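Local coordinates for coatomer subunit delta (Saccharomyces cerevisiae, PDB 5FJZ), which forms part of the coatomer that coats Golgi vesicles, and through its mu-homology domain binds tryptophan-based motifs such as that of Dsl1, at residues Lys111-Pro114 against Ala115-Ser119. Numbering follows the deposited sequence.
Sequences KVAP and AEDDS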
ATOM      1  N   LYS A 111     -20.025   5.312   7.244  1.00 15.34           N
ATOM      2  CA  LYS A 111     -20.721   6.582   7.406  1.00 15.94           C
ATOM      3  C   LYS A 111     -19.726   7.612   7.762  1.00 15.07           C
ATOM      4  O   LYS A 111     -18.728   7.333   8.473  1.00 14.34           O
ATOM      5  CB  LYS A 111     -21.819   6.468   8.479  1.00 17.59           C
ATOM      6  CG  LYS A 111     -22.504   7.786   8.607  1.00 22.58           C
ATOM      7  CD  LYS A 111     -23.875   7.675   9.219  1.00 22.83           C
ATOM      8  CE  LYS A 111     -24.462   9.047   9.446  1.00 24.48           C
ATOM      9  NZ  LYS A 111     -25.676   8.827  10.220  1.00 26.57           N
ATOM     10  N   VAL A 112     -19.962   8.815   7.242  1.00 15.97           N
ATOM     11  CA  VAL A 112     -19.115   9.934   7.444  1.00 16.81           C
ATOM     12  C   VAL A 112     -19.834  11.043   8.207  1.00 18.93           C
ATOM     13  O   VAL A 112     -21.058  11.228   8.103  1.00 19.60           O
ATOM     14  CB  VAL A 112     -18.471  10.526   6.177  1.00 17.73           C
ATOM     15  CG1 VAL A 112     -17.702   9.486   5.358  1.00 17.64           C
ATOM     16  CG2 VAL A 112     -19.415  11.391   5.376  1.00 20.42           C
ATOM     17  N   ALA A 113     -19.049  11.870   8.851  1.00 18.51           N
ATOM     18  CA  ALA A 113     -19.635  13.071   9.467  1.00 18.34           C
ATOM     19  C   ALA A 113     -18.661  14.204   9.341  1.00 18.23           C
ATOM     20  O   ALA A 113     -17.396  14.017   9.250  1.00 16.50           O
ATOM     21  CB  ALA A 113     -20.060  12.780  10.905  1.00 16.84           C
ATOM     22  N   PRO A 114     -19.185  15.435   9.161  1.00 15.08           N
ATOM     23  CA  PRO A 114     -18.372  16.601   8.847  1.00 15.26           C
ATOM     24  C   PRO A 114     -17.865  17.402  10.105  1.00 16.41           C
ATOM     25  O   PRO A 114     -17.948  16.904  11.216  1.00 17.66           O
ATOM     26  CB  PRO A 114     -19.360  17.431   7.995  1.00 16.06           C
ATOM     27  CG  PRO A 114     -20.628  17.211   8.738  1.00 15.19           C
ATOM     28  CD  PRO A 114     -20.648  15.793   9.131  1.00 17.60           C
ATOM     29  N   ALA A 115     -17.389  18.587   9.864  1.00 17.81           N
ATOM     30  CA  ALA A 115     -16.847  19.460  10.902  1.00 18.32           C
ATOM     31  C   ALA A 115     -17.935  19.731  11.959  1.00 19.96           C
ATOM     32  O   ALA A 115     -19.131  19.802  11.634  1.00 18.71           O
ATOM     33  CB  ALA A 115     -16.355  20.700  10.298  1.00 17.26           C
ATOM     34  N   GLU A 116     -17.516  19.688  13.195  1.00 22.28           N
ATOM     35  CA  GLU A 116     -18.353  20.008  14.371  1.00 21.81           C
ATOM     36  C   GLU A 116     -19.513  19.005  14.610  1.00 25.52           C
ATOM     37  O   GLU A 116     -20.428  19.316  15.325  1.00 26.18           O
ATOM     38  CB  GLU A 116     -18.908  21.412  14.233  1.00 21.94           C
ATOM     39  CG  GLU A 116     -17.880  22.440  13.862  1.00 24.73           C
ATOM     40  CD  GLU A 116     -18.435  23.835  14.163  1.00 36.89           C
ATOM     41  OE1 GLU A 116     -19.345  24.237  13.463  1.00 36.48           O
ATOM     42  OE2 GLU A 116     -18.037  24.479  15.153  1.00 38.91           O
ATOM     43  N   ASP A 117     -19.455  17.787  14.047  1.00 24.17           N
ATOM     44  CA  ASP A 117     -20.509  16.814  14.253  1.00 25.02           C
ATOM     45  C   ASP A 117     -19.933  15.642  15.020  1.00 24.66           C
ATOM     46  O   ASP A 117     -18.959  15.029  14.525  1.00 23.81           O
ATOM     47  CB  ASP A 117     -21.025  16.380  12.884  1.00 29.47           C
ATOM     48  CG  ASP A 117     -22.127  15.348  12.954  1.00 30.54           C
ATOM     49  OD1 ASP A 117     -22.232  14.591  13.969  1.00 30.03           O
ATOM     50  OD2 ASP A 117     -22.870  15.271  11.951  1.00 28.95           O
ATOM     51  N   ASP A 118     -20.470  15.360  16.213  1.00 24.25           N
ATOM     52  CA  ASP A 118     -19.921  14.354  17.114  1.00 24.51           C
ATOM     53  C   ASP A 118     -20.665  13.050  17.108  1.00 23.68           C
ATOM     54  O   ASP A 118     -20.382  12.160  17.953  1.00 23.55           O
ATOM     55  CB  ASP A 118     -19.766  14.891  18.569  1.00 29.51           C
ATOM     56  CG  ASP A 118     -21.105  15.323  19.192  1.00 33.15           C
ATOM     57  OD1 ASP A 118     -22.149  14.799  18.771  1.00 35.34           O
ATOM     58  OD2 ASP A 118     -21.089  16.221  20.068  1.00 36.77           O
ATOM     59  N   SER A 119     -21.595  12.870  16.176  1.00 22.03           N
ATOM     60  CA  SER A 119     -22.452  11.707  16.239  1.00 25.70           C
ATOM     61  C   SER A 119     -21.752  10.374  16.113  1.00 26.68           C
ATOM     62  O   SER A 119     -22.217   9.340  16.687  1.00 21.27           O
ATOM     63  CB  SER A 119     -23.630  11.813  15.232  1.00 32.36           C
ATOM     64  OG  SER A 119     -23.131  11.907  13.924  1.00 34.78           O
TER
HETATM   65  O   HOH W   1     -17.287  14.490  12.488  1.00 14.90           O
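Pro114 and Asp117 meet across a type II beta turn that carries the chain out of the end of strand 104-113, in the mu-homology domain, and into the loop before strand 123-131. The turn falls within the region that interacts with DSL1. The backbone closes it only loosely: Asp117 N gives a weak hydrogen bond to Pro114 O at 3.3 Å, bent to 145°. A water reinforces it, donating to both Pro114 O (2.8 Å) and Asp117 O. Glu116, at the third position of the turn, has positive phi.

Van der Waals contact comes from the aspartate's carboxylate and CB. With CG anti to the backbone N (chi1 179°), the carboxylate folds back over Ala113, the last residue of the strand, and the ring of Pro114 just after it. Asp117 CG lies 3.9 Å from Ala113 CB. Ala113, buried, also touches Ser36 and Leu120, while Pro114 packs on Pro114 of a second subunit.

Asp117 OD1 faces down the loop and accepts two bonds. Ser119 N reaches it at 2.9 Å, nearly straight, forming an Asx turn. Ser119 OG donates to it at 2.8 Å from the syn side, 25° out of the carboxylate plane. Replacing the aspartate by alanine is likely to leave both Ser119 donors without this acceptor, freeing the loop to shift. The other oxygen, Asp117 OD2, packs 3.6 Å from Pro114 CD.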